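Local coordinates for protein pectinesterase (Aspergillus niger, PDB 5C1E) that hydrolyses the methyl esters of pectin, releasing methanol and leaving polygalacturonate, and probably takes part in the maceration and soft-rotting of plant tissue, at residues 5-8 / 9-12; 110-113 / 114-118; 211-214 / 215-218; 281-284 / 285-289. All coordinates share one frame; numbering follows the deposited sequence.

Interaction 1 of 4, residues 5-8 / 9-12; sequences SAPS and GCLT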
ATOM      1  N   SER A   5       4.378 -23.211   8.595  1.00 19.42           N
ATOM      2  CA  SER A   5       4.791 -24.123   7.542  1.00 19.67           C
ATOM      3  C   SER A   5       3.906 -23.866   6.340  1.00 19.20           C
ATOM      4  O   SER A   5       2.923 -23.108   6.426  1.00 19.16           O
ATOM      5  CB  SER A   5       4.691 -25.572   7.993  1.00 20.12           C
ATOM      6  OG  SER A   5       3.345 -25.917   8.216  1.00 21.80           O
ATOM      7  N   ALA A   6       4.259 -24.471   5.212  1.00 19.28           N
ATOM      8  CA  ALA A   6       3.574 -24.157   3.960  1.00 19.06           C
ATOM      9  C   ALA A   6       2.117 -24.580   3.991  1.00 20.09           C
ATOM     10  O   ALA A   6       1.811 -25.713   4.321  1.00 20.75           O
ATOM     11  CB  ALA A   6       4.280 -24.816   2.790  1.00 19.15           C
ATOM     12  N   PRO A   7       1.200 -23.660   3.667  1.00 21.75           N
ATOM     13  CA  PRO A   7      -0.152 -24.139   3.466  1.00 22.73           C
ATOM     14  C   PRO A   7      -0.248 -25.164   2.325  1.00 24.43           C
ATOM     15  O   PRO A   7       0.697 -25.352   1.539  1.00 22.40           O
ATOM     16  CB  PRO A   7      -0.932 -22.868   3.139  1.00 23.19           C
ATOM     17  CG  PRO A   7      -0.156 -21.768   3.776  1.00 22.66           C
ATOM     18  CD  PRO A   7       1.282 -22.194   3.645  1.00 22.01           C
ATOM     19  N   SER A   8      -1.405 -25.807   2.258  1.00 25.98           N
ATOM     20  CA  SER A   8      -1.654 -26.884   1.319  1.00 29.12           C
ATOM     21  C   SER A   8      -1.260 -26.485  -0.099  1.00 26.20           C
ATOM     22  O   SER A   8      -1.726 -25.488  -0.616  1.00 27.01           O
ATOM     23  CB  SER A   8      -3.141 -27.268   1.324  1.00 30.51           C
ATOM     24  OG  SER A   8      -3.324 -28.449   0.565  1.00 35.47           O
ATOM     25  N   GLY A   9      -0.383 -27.272  -0.702  1.00 25.82           N
ATOM     26  CA  GLY A   9      -0.019 -27.106  -2.100  1.00 25.21           C
ATOM     27  C   GLY A   9       1.016 -26.047  -2.408  1.00 24.56           C
ATOM     28  O   GLY A   9       1.421 -25.928  -3.560  1.00 23.74           O
ATOM     29  N   CYS A  10       1.468 -25.280  -1.412  1.00 22.74           N
ATOM     30  CA  CYS A  10       2.358 -24.156  -1.708  1.00 23.92           C
ATOM     31  C   CYS A  10       3.791 -24.604  -1.926  1.00 22.19           C
ATOM     32  O   CYS A  10       4.239 -25.559  -1.314  1.00 22.84           O
ATOM     33  CB  CYS A  10       2.322 -23.075  -0.615  1.00 24.40           C
ATOM     34  SG  CYS A  10       0.691 -22.354  -0.337  1.00 29.69           S
ATOM     35  N   LEU A  11       4.493 -23.888  -2.796  1.00 21.47           N
ATOM     36  CA  LEU A  11       5.940 -24.023  -2.955  1.00 21.61           C
ATOM     37  C   LEU A  11       6.601 -23.407  -1.712  1.00 21.04           C
ATOM     38  O   LEU A  11       6.049 -22.479  -1.120  1.00 20.06           O
ATOM     39  CB  LEU A  11       6.422 -23.278  -4.199  1.00 22.62           C
ATOM     40  CG  LEU A  11       6.119 -23.827  -5.600  1.00 24.00           C
ATOM     41  CD1 LEU A  11       4.637 -23.976  -5.853  1.00 25.47           C
ATOM     42  CD2 LEU A  11       6.737 -22.924  -6.654  1.00 24.06           C
ATOM     43  N   THR A  12       7.774 -23.904  -1.327  1.00 19.34           N
ATOM     44  CA  THR A  12       8.430 -23.403  -0.113  1.00 18.66           C
ATOM     45  C   THR A  12       9.741 -22.706  -0.421  1.00 18.09           C
ATOM     46  O   THR A  12      10.563 -23.242  -1.151  1.00 18.26           O
ATOM     47  CB  THR A  12       8.747 -24.506   0.879  1.00 18.90           C
ATOM     48  OG1 THR A  12       9.545 -25.509   0.234  1.00 19.52           O
ATOM     49  CG2 THR A  12       7.461 -25.131   1.429  1.00 19.10           C
TER

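Interaction 2 of 4, residues 110-113 / 114-118; sequences NGYG and EGAQA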
ATOM      1  N   ASN A 110      12.219  -0.515   0.229  1.00 14.77           N
ATOM      2  CA  ASN A 110      13.284   0.058  -0.597  1.00 14.71           C
ATOM      3  C   ASN A 110      14.196   0.815   0.372  1.00 14.87           C
ATOM      4  O   ASN A 110      13.732   1.699   1.076  1.00 15.19           O
ATOM      5  CB  ASN A 110      12.712   0.963  -1.694  1.00 14.27           C
ATOM      6  CG  ASN A 110      13.776   1.419  -2.699  1.00 14.47           C
ATOM      7  OD1 ASN A 110      14.880   1.777  -2.321  1.00 14.95           O
ATOM      8  ND2 ASN A 110      13.442   1.402  -3.981  1.00 14.69           N
ATOM      9  N   GLY A 111      15.479   0.447   0.422  1.00 15.72           N
ATOM     10  CA  GLY A 111      16.411   1.039   1.374  1.00 16.15           C
ATOM     11  C   GLY A 111      17.073   2.344   0.953  1.00 17.11           C
ATOM     12  O   GLY A 111      17.981   2.804   1.632  1.00 16.67           O
ATOM     13  N   TYR A 112      16.602   2.978  -0.123  1.00 17.95           N
ATOM     14  CA  TYR A 112      17.253   4.186  -0.622  1.00 18.62           C
ATOM     15  C   TYR A 112      17.278   5.295   0.413  1.00 18.61           C
ATOM     16  O   TYR A 112      18.312   5.938   0.615  1.00 17.47           O
ATOM     17  CB  TYR A 112      16.613   4.706  -1.919  1.00 19.18           C
ATOM     18  CG  TYR A 112      17.432   5.823  -2.536  1.00 19.69           C
ATOM     19  CD1 TYR A 112      18.545   5.543  -3.318  1.00 20.35           C
ATOM     20  CD2 TYR A 112      17.122   7.160  -2.300  1.00 19.99           C
ATOM     21  CE1 TYR A 112      19.323   6.570  -3.856  1.00 20.48           C
ATOM     22  CE2 TYR A 112      17.899   8.196  -2.840  1.00 20.50           C
ATOM     23  CZ  TYR A 112      18.998   7.889  -3.614  1.00 20.85           C
ATOM     24  OH  TYR A 112      19.774   8.897  -4.171  1.00 20.40           O
ATOM     25  N   GLY A 113      16.140   5.552   1.039  1.00 18.40           N
ATOM     26  CA  GLY A 113      16.047   6.632   2.014  1.00 18.99           C
ATOM     27  C   GLY A 113      15.616   7.943   1.373  1.00 19.04           C
ATOM     28  O   GLY A 113      15.148   7.962   0.235  1.00 19.37           O
ATOM     29  N   GLU A 114      15.745   9.042   2.109  1.00 19.78           N
ATOM     30  CA  GLU A 114      15.340  10.346   1.580  1.00 20.09           C
ATOM     31  C   GLU A 114      16.306  10.822   0.502  1.00 20.87           C
ATOM     32  O   GLU A 114      17.512  10.558   0.574  1.00 20.51           O
ATOM     33  CB  GLU A 114      15.275  11.420   2.675  1.00 21.04           C
ATOM     34  CG  GLU A 114      14.837  12.789   2.131  1.00 21.00           C
ATOM     35  CD  GLU A 114      14.603  13.833   3.208  1.00 22.21           C
ATOM     36  OE1 GLU A 114      13.820  14.778   2.949  1.00 21.85           O
ATOM     37  OE2 GLU A 114      15.208  13.718   4.305  1.00 22.24           O
ATOM     38  N   GLY A 115      15.756  11.528  -0.485  1.00 20.50           N
ATOM     39  CA  GLY A 115      16.541  12.244  -1.472  1.00 21.09           C
ATOM     40  C   GLY A 115      16.078  12.063  -2.908  1.00 19.79           C
ATOM     41  O   GLY A 115      16.436  12.860  -3.765  1.00 19.92           O
ATOM     42  N   ALA A 116      15.309  11.007  -3.164  1.00 18.49           N
ATOM     43  CA  ALA A 116      14.747  10.725  -4.480  1.00 17.79           C
ATOM     44  C   ALA A 116      13.645   9.691  -4.350  1.00 18.04           C
ATOM     45  O   ALA A 116      13.552   9.013  -3.338  1.00 17.86           O
ATOM     46  CB  ALA A 116      15.816  10.202  -5.439  1.00 17.94           C
ATOM     47  N   GLN A 117      12.840   9.568  -5.399  1.00 17.42           N
ATOM     48  CA  GLN A 117      11.764   8.607  -5.425  1.00 18.35           C
ATOM     49  C   GLN A 117      12.360   7.209  -5.417  1.00 17.30           C
ATOM     50  O   GLN A 117      13.306   6.956  -6.132  1.00 16.40           O
ATOM     51  CB  GLN A 117      10.909   8.778  -6.680  1.00 19.88           C
ATOM     52  CG  GLN A 117      10.329  10.173  -6.827  1.00 21.18           C
ATOM     53  CD  GLN A 117      11.186  11.061  -7.707  1.00 23.77           C
ATOM     54  OE1 GLN A 117      12.427  11.075  -7.607  1.00 25.54           O
ATOM     55  NE2 GLN A 117      10.531  11.830  -8.557  1.00 26.04           N
ATOM     56  N   ALA A 118      11.809   6.324  -4.594  1.00 16.49           N
ATOM     57  CA  ALA A 118      12.299   4.961  -4.501  1.00 16.28           C
ATOM     58  C   ALA A 118      11.171   4.058  -4.033  1.00 16.48           C
ATOM     59  O   ALA A 118      10.824   4.037  -2.860  1.00 16.36           O
ATOM     60  CB  ALA A 118      13.492   4.877  -3.564  1.00 16.45           C
TER
HETATM   61  O   HOH W   1      19.631   8.481   0.828  1.00 40.63           O
HETATM   62  O   HOH W   2      12.800   7.685  -1.082  1.00 14.94           O

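Interaction 3 of 4, residues 211-214 / 215-218; sequences VSLT and EEVY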
ATOM      1  N   VAL A 211      10.442  10.478  15.601  1.00 32.49           N
ATOM      2  CA  VAL A 211      10.376  11.609  14.681  0.50 33.26           C
ATOM      3  C   VAL A 211       9.261  12.560  15.126  1.00 34.05           C
ATOM      4  O   VAL A 211       8.131  12.138  15.421  1.00 34.76           O
ATOM      5  CB  VAL A 211      10.216  11.150  13.210  0.50 33.22           C
ATOM      6  CG1 VAL A 211       8.793  10.728  12.899  0.50 32.87           C
ATOM      7  CG2 VAL A 211      10.658  12.249  12.259  0.50 33.57           C
ATOM      8  N   SER A 212       9.602  13.847  15.202  1.00 32.91           N
ATOM      9  CA  SER A 212       8.665  14.901  15.609  1.00 33.80           C
ATOM     10  C   SER A 212       8.174  15.651  14.365  1.00 29.96           C
ATOM     11  O   SER A 212       8.952  16.335  13.685  1.00 30.54           O
ATOM     12  CB  SER A 212       9.340  15.883  16.570  1.00 36.20           C
ATOM     13  OG  SER A 212      10.548  16.374  16.006  1.00 40.84           O
ATOM     14  N   LEU A 213       6.876  15.534  14.105  1.00 26.04           N
ATOM     15  CA  LEU A 213       6.264  16.020  12.874  1.00 23.60           C
ATOM     16  C   LEU A 213       4.947  16.743  13.146  1.00 22.50           C
ATOM     17  O   LEU A 213       4.065  16.755  12.294  1.00 19.70           O
ATOM     18  CB  LEU A 213       5.998  14.839  11.948  1.00 22.82           C
ATOM     19  CG  LEU A 213       7.226  14.076  11.450  1.00 22.81           C
ATOM     20  CD1 LEU A 213       6.795  12.864  10.647  1.00 22.42           C
ATOM     21  CD2 LEU A 213       8.121  14.981  10.615  1.00 23.87           C
ATOM     22  N   THR A 214       4.805  17.341  14.331  1.00 22.44           N
ATOM     23  CA  THR A 214       3.552  18.006  14.669  1.00 22.69           C
ATOM     24  C   THR A 214       3.195  19.022  13.588  1.00 21.95           C
ATOM     25  O   THR A 214       3.987  19.887  13.268  1.00 20.95           O
ATOM     26  CB  THR A 214       3.627  18.678  16.050  1.00 23.98           C
ATOM     27  OG1 THR A 214       3.903  17.667  17.025  1.00 24.57           O
ATOM     28  CG2 THR A 214       2.300  19.378  16.403  1.00 24.51           C
ATOM     29  N   GLU A 215       1.999  18.881  13.025  1.00 22.40           N
ATOM     30  CA  GLU A 215       1.479  19.776  11.975  1.00 21.87           C
ATOM     31  C   GLU A 215       2.340  19.869  10.707  1.00 21.93           C
ATOM     32  O   GLU A 215       2.208  20.821   9.948  1.00 22.19           O
ATOM     33  CB  GLU A 215       1.199  21.177  12.553  1.00 22.70           C
ATOM     34  CG  GLU A 215       0.142  21.122  13.645  1.00 23.18           C
ATOM     35  CD  GLU A 215      -0.385  22.471  14.092  1.00 24.25           C
ATOM     36  OE1 GLU A 215       0.098  23.512  13.618  1.00 26.02           O
ATOM     37  OE2 GLU A 215      -1.313  22.478  14.912  1.00 24.97           O
ATOM     38  N   GLU A 216       3.179  18.860  10.444  1.00 20.45           N
ATOM     39  CA  GLU A 216       4.036  18.878   9.255  1.00 20.83           C
ATOM     40  C   GLU A 216       3.615  17.887   8.174  1.00 18.80           C
ATOM     41  O   GLU A 216       4.320  17.722   7.172  1.00 18.08           O
ATOM     42  CB  GLU A 216       5.484  18.595   9.647  1.00 22.42           C
ATOM     43  CG  GLU A 216       6.032  19.587  10.648  1.00 24.80           C
ATOM     44  CD  GLU A 216       7.525  19.461  10.870  1.00 26.87           C
ATOM     45  OE1 GLU A 216       8.139  18.469  10.441  1.00 27.94           O
ATOM     46  OE2 GLU A 216       8.074  20.392  11.485  1.00 32.03           O
ATOM     47  N   VAL A 217       2.499  17.198   8.381  1.00 17.30           N
ATOM     48  CA  VAL A 217       2.072  16.159   7.446  1.00 17.20           C
ATOM     49  C   VAL A 217       0.724  16.562   6.855  1.00 16.51           C
ATOM     50  O   VAL A 217      -0.151  17.086   7.555  1.00 17.38           O
ATOM     51  CB  VAL A 217       2.035  14.759   8.118  1.00 17.01           C
ATOM     52  CG1 VAL A 217       1.511  13.689   7.174  1.00 17.05           C
ATOM     53  CG2 VAL A 217       3.428  14.359   8.584  1.00 17.67           C
ATOM     54  N   TYR A 218       0.565  16.316   5.565  1.00 16.28           N
ATOM     55  CA  TYR A 218      -0.700  16.551   4.887  1.00 16.42           C
ATOM     56  C   TYR A 218      -1.346  15.241   4.485  1.00 15.59           C
ATOM     57  O   TYR A 218      -0.671  14.251   4.197  1.00 14.93           O
ATOM     58  CB  TYR A 218      -0.477  17.424   3.647  1.00 16.60           C
ATOM     59  CG  TYR A 218       0.017  18.820   3.986  1.00 17.77           C
ATOM     60  CD1 TYR A 218      -0.871  19.840   4.278  1.00 18.14           C
ATOM     61  CD2 TYR A 218       1.373  19.102   4.008  1.00 18.56           C
ATOM     62  CE1 TYR A 218      -0.421  21.123   4.590  1.00 19.02           C
ATOM     63  CE2 TYR A 218       1.839  20.372   4.317  1.00 19.99           C
ATOM     64  CZ  TYR A 218       0.939  21.379   4.603  1.00 19.67           C
ATOM     65  OH  TYR A 218       1.413  22.633   4.907  1.00 21.86           O
TER
HETATM   66  O   HOH W   3       6.579  20.550  14.194  1.00 34.92           O

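Interaction 4 of 4, residues 281-284 / 285-289; sequences VDKT and TVLGE. With GOL (glycerol), chain K; SO4 (sulfate ion), chain C.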
ATOM      1  N   VAL A 281     -17.931   6.271   2.398  1.00 23.43           N
ATOM      2  CA  VAL A 281     -18.054   5.461   1.180  1.00 23.47           C
ATOM      3  C   VAL A 281     -17.863   3.988   1.506  1.00 22.59           C
ATOM      4  O   VAL A 281     -17.237   3.653   2.504  1.00 22.85           O
ATOM      5  CB  VAL A 281     -17.087   5.897   0.051  1.00 22.88           C
ATOM      6  CG1 VAL A 281     -17.216   7.385  -0.191  1.00 23.38           C
ATOM      7  CG2 VAL A 281     -15.646   5.522   0.358  1.00 23.01           C
ATOM      8  N   ASP A 282     -18.405   3.109   0.667  1.00 21.91           N
ATOM      9  CA  ASP A 282     -18.257   1.672   0.899  1.00 22.28           C
ATOM     10  C   ASP A 282     -17.386   1.025  -0.166  1.00 21.48           C
ATOM     11  O   ASP A 282     -17.002   1.660  -1.140  1.00 20.44           O
ATOM     12  CB  ASP A 282     -19.632   0.967   1.043  1.00 23.56           C
ATOM     13  CG  ASP A 282     -20.497   1.028  -0.222  1.00 24.68           C
ATOM     14  OD1 ASP A 282     -20.027   1.371  -1.331  1.00 23.82           O
ATOM     15  OD2 ASP A 282     -21.694   0.690  -0.086  1.00 28.18           O
ATOM     16  N   LYS A 283     -17.076  -0.251   0.023  1.00 20.60           N
ATOM     17  CA  LYS A 283     -16.182  -0.938  -0.887  1.00 21.08           C
ATOM     18  C   LYS A 283     -16.792  -1.174  -2.256  1.00 21.03           C
ATOM     19  O   LYS A 283     -16.069  -1.365  -3.224  1.00 21.50           O
ATOM     20  CB  LYS A 283     -15.695  -2.258  -0.286  1.00 21.70           C
ATOM     21  CG  LYS A 283     -14.736  -2.035   0.869  1.00 22.12           C
ATOM     22  CD  LYS A 283     -14.056  -3.311   1.357  1.00 22.99           C
ATOM     23  CE  LYS A 283     -15.015  -4.263   2.022  1.00 23.58           C
ATOM     24  NZ  LYS A 283     -15.581  -3.677   3.268  1.00 24.62           N
ATOM     25  N   THR A 284     -18.112  -1.177  -2.356  1.00 21.52           N
ATOM     26  CA  THR A 284     -18.716  -1.321  -3.672  1.00 22.67           C
ATOM     27  C   THR A 284     -18.368  -0.096  -4.535  1.00 21.30           C
ATOM     28  O   THR A 284     -18.060  -0.231  -5.715  1.00 20.26           O
ATOM     29  CB  THR A 284     -20.229  -1.557  -3.578  1.00 24.70           C
ATOM     30  OG1 THR A 284     -20.449  -2.842  -2.983  1.00 27.38           O
ATOM     31  CG2 THR A 284     -20.876  -1.508  -4.959  1.00 25.43           C
ATOM     32  N   THR A 285     -18.413   1.085  -3.929  1.00 20.90           N
ATOM     33  CA  THR A 285     -18.055   2.310  -4.618  1.00 21.40           C
ATOM     34  C   THR A 285     -16.593   2.270  -5.065  1.00 20.97           C
ATOM     35  O   THR A 285     -16.284   2.627  -6.190  1.00 22.48           O
ATOM     36  CB  THR A 285     -18.304   3.521  -3.705  1.00 21.73           C
ATOM     37  OG1 THR A 285     -19.721   3.721  -3.576  1.00 22.17           O
ATOM     38  CG2 THR A 285     -17.671   4.769  -4.252  1.00 21.57           C
ATOM     39  N   VAL A 286     -15.700   1.824  -4.195  1.00 20.13           N
ATOM     40  CA  VAL A 286     -14.249   1.925  -4.460  1.00 19.50           C
ATOM     41  C   VAL A 286     -13.733   0.767  -5.314  1.00 19.60           C
ATOM     42  O   VAL A 286     -12.890   0.954  -6.203  1.00 20.67           O
ATOM     43  CB  VAL A 286     -13.461   2.015  -3.125  1.00 18.81           C
ATOM     44  CG1 VAL A 286     -11.951   2.103  -3.360  1.00 18.52           C
ATOM     45  CG2 VAL A 286     -13.957   3.183  -2.292  1.00 18.14           C
ATOM     46  N   LEU A 287     -14.237  -0.433  -5.053  1.00 20.70           N
ATOM     47  CA  LEU A 287     -13.694  -1.655  -5.640  1.00 21.00           C
ATOM     48  C   LEU A 287     -14.619  -2.377  -6.628  1.00 22.37           C
ATOM     49  O   LEU A 287     -14.183  -3.291  -7.326  1.00 21.69           O
ATOM     50  CB  LEU A 287     -13.324  -2.627  -4.530  1.00 21.41           C
ATOM     51  CG  LEU A 287     -12.360  -2.129  -3.448  1.00 21.69           C
ATOM     52  CD1 LEU A 287     -12.246  -3.197  -2.382  1.00 21.50           C
ATOM     53  CD2 LEU A 287     -11.004  -1.795  -4.044  1.00 21.36           C
ATOM     54  N   GLY A 288     -15.877  -1.967  -6.681  1.00 23.14           N
ATOM     55  CA  GLY A 288     -16.860  -2.619  -7.537  1.00 25.64           C
ATOM     56  C   GLY A 288     -17.713  -3.596  -6.760  1.00 27.01           C
ATOM     57  O   GLY A 288     -17.342  -4.059  -5.678  1.00 25.50           O
ATOM     58  N   GLU A 289     -18.864  -3.914  -7.335  1.00 29.55           N
ATOM     59  CA  GLU A 289     -19.847  -4.792  -6.701  1.00 32.99           C
ATOM     60  C   GLU A 289     -19.341  -6.215  -6.457  1.00 32.38           C
ATOM     61  O   GLU A 289     -19.916  -6.936  -5.652  1.00 34.47           O
ATOM     62  CB  GLU A 289     -21.096  -4.871  -7.580  1.00 36.75           C
ATOM     63  CG  GLU A 289     -20.845  -5.600  -8.899  1.00 40.17           C
ATOM     64  CD  GLU A 289     -22.033  -5.570  -9.847  1.00 46.01           C
ATOM     65  OE1 GLU A 289     -22.861  -4.629  -9.759  1.00 47.64           O
ATOM     66  OE2 GLU A 289     -22.131  -6.504 -10.680  1.00 49.75           O
TER
HETATM   67  C1  GOL K 410     -20.407  -8.106  -0.702  0.50 41.04           C
HETATM   68  O1  GOL K 410     -19.263  -8.813  -0.202  0.50 41.91           O
HETATM   69  C2  GOL K 410     -20.115  -7.558  -2.093  0.50 40.90           C
HETATM   70  O2  GOL K 410     -20.117  -8.648  -3.018  0.50 41.61           O
HETATM   71  C3  GOL K 410     -21.173  -6.532  -2.495  0.50 41.20           C
HETATM   72  O3  GOL K 410     -20.830  -5.909  -3.738  0.50 41.30           O
HETATM   73  S   SO4 C 402     -12.885  -3.570   5.704  1.00 29.92           S
HETATM   74  O1  SO4 C 402     -13.181  -4.087   7.073  1.00 30.72           O
HETATM   75  O2  SO4 C 402     -11.613  -2.801   5.754  1.00 27.52           O
HETATM   76  O3  SO4 C 402     -12.779  -4.666   4.704  1.00 28.60           O
HETATM   77  O4  SO4 C 402     -14.011  -2.703   5.281  1.00 27.02           O
HETATM   78  O   HOH W   4     -20.331   4.491  -1.156  1.00 22.38           O

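Interaction 1 of 4, residues 5-8 / 9-12
Ala-6 turns its methyl group onto the returning chain, where CB meets Thr-12 CG2 at 3.5 Å, tighter than an ordinary carbon contact, and lies 4.3 Å from Cys-10 CB. Between these residues the chain reverses in a type II beta turn from Pro-7 to Cys-10. Cys-10 N donates to Pro-7 O across the turn, 3.1 Å long and nearly straight at the hydrogen (165°). Gly-9 takes the third position of the turn with positive phi (82°), the backbone shape that suits glycine there. The Cys-10 sulfur stands anti to its own carbonyl carbon (chi1 -59°), and this brings SG alongside the Pro-7 ring, 3.9 Å from Pro-7 CB and 4.0 Å from Pro-7 CD. SG also carries the disulfide to Cys-37, so the turn is tied covalently to the next coil. Thr-12 keeps its methyl for Ala-6, while its OG1 is hydrogen-bonded to the backbone N of Thr-18. The turn leads the N-terminal loop into strand 11-13, the first strand, at one edge of the ten-stranded parallel sheet; Ala-6 and Pro-7 rest on Tyr-39 of strand 36-40, Pro-7 and Cys-10 reach Tyr-60 of strand 57-61, and Leu-11 faces helix 22-29.

Interaction 2 of 4, residues 110-113 / 114-118
Ala-118 CB touches two side chains from the start of the loop, Asn-110 and Tyr-112, which reach it from directions about at right angles. Among the apolar contacts, Tyr-112 CB touches that methyl at 3.5 Å, and CE2 farther along the ring lies 3.9 Å from Ala-116 CB. The Tyr-112 ring swings out anti to its backbone N (chi1 -171°), which carries it along the inside of the bend: Gly-115 C sits at the ring edge, and Ala-118 CB comes in obliquely. The amide of Asn-110 packs its ND2 against the same methyl, 3.5 Å away. One direct hydrogen bond closes an Asx turn: Tyr-112 N donates to Asn-110 OD1 at 3.0 Å, in the plane of the amide carbonyl. The other end of that amide, ND2, gives its hydrogens to the carbonyls of Ile-80 and Val-119, so Asn-110 is held at both ends and its flat group is fixed in rotation. Two waters bridge backbone carbonyls. Water 1 donates to Tyr-112 O (2.9 Å) and Glu-114 O (3.0 Å), and water 2 lies between Gly-113 O and Ala-116 O. The loop joins strand 107-110 to strand 121-124 and so connects two of the parallel sheets of the beta-helix; the Asn-110 backbone is hydrogen-bonded to Ser-136 of strand 134-136, and Tyr-112 packs on Ser-81 just before helix 82-85.

Interaction 3 of 4, residues 211-214 / 215-218
Glu-216 folds its side chain back toward Leu-213, crossing it at about a right angle, with OE1 3.5 Å from Leu-213 CD2. A chi1 of -58° sets Glu-216 CG beside its backbone N, and the chain then runs extended, which sends the carboxylate back past Leu-213 CA. Leu-213 itself sends its two methyls different ways: CD2 meets the carboxylate, while CD1 turns to the buried side and lies 4.2 Å from Val-217 CG2. Thr-214 places CG2 anti to its backbone N, 3.9 Å from Glu-215 CG, and its OG1 makes a weak hydrogen bond with Asp-238. The backbone here forms a type II beta turn from Leu-213 to Glu-216, closed by Glu-216 N donating to Leu-213 O at 2.9 Å from above the carbonyl plane; Glu-215 takes its third position with positive phi (58°). The turn delivers the chain into strand 217-220, at the edge of its sheet in the beta-helix. Water 3 joins Thr-214 O (2.8 Å) to Glu-216 OE2 (3.1 Å), so the carboxylate has one oxygen against a methyl and the other hydrated, consistent with a charged group kept at the surface while Leu-213 and Val-217 face inward.

Interaction 4 of 4, residues 281-284 / 285-289
Asp-282 caps the N-terminus of helix 283-287, a short helix lying against the parallel beta-helix of this enzyme, and its OD1 accepts from Thr-285 N at 3.1 Å, met nearly along the C-O axis. CG of Asp-282 lies between its own backbone N and carbonyl carbon (chi1 64°), the setting that curls the carboxylate over the first turn. Water 4 extends the cap, accepting from Asp-282 N (3.0 Å) and hydrogen-bonded to Thr-285 OG1. Within the helix, Leu-287 N donates to Lys-283 O at 2.8 Å, and Gly-288 N reaches Thr-284 O at 3.0 Å from above the carbonyl plane; the bonds that Asp-282 O receives from Thr-285 N and Val-286 N are both weak. Gly-288 ends the run with positive phi (99°). Among the apolar contacts, Val-281 and Val-286 face the sheet: Val-281 CG2 meets Val-286 CG2 at 3.9 Å, the two side chains crossing at about a right angle, and both valines touch Ala-199 of strand 198-201. Separately, Leu-287 CD1 lies 4.1 Å from Lys-283 CB, and both side chains rest on Ile-295. The charged contact belongs to Lys-283, which also makes cation-pi contacts with Trp-170 and Trp-291. Its chain bends at the last two torsions to bring the ammonium to a sulfate, probably from the crystallisation liquor, that Tyr-150 and Trp-170 also bind; NZ stands 2.7 Å from sulfate O4, with a weaker bond to O3.

Along the chain the four contacts come in series, from the N-terminal turn of interaction 1 to the late helix of interaction 4. None touches another. Interactions 2 and 3 are the nearest pair, with centres about 19 Å and nearest atoms about 9 Å apart; both sit in loops that lead into strands of the seven-stranded parallel sheet, 121-124 and 217-220. Interactions 1 and 3 are the most distant, centres about 43 Å apart on opposite sides of the chain's centre. Interaction 1 leads into the first strand of the ten-stranded sheet, and helix 283-287 of interaction 4 packs on that sheet at strand 198-201. The contacts thus mark separate turns and a covering helix of one continuous beta-helix.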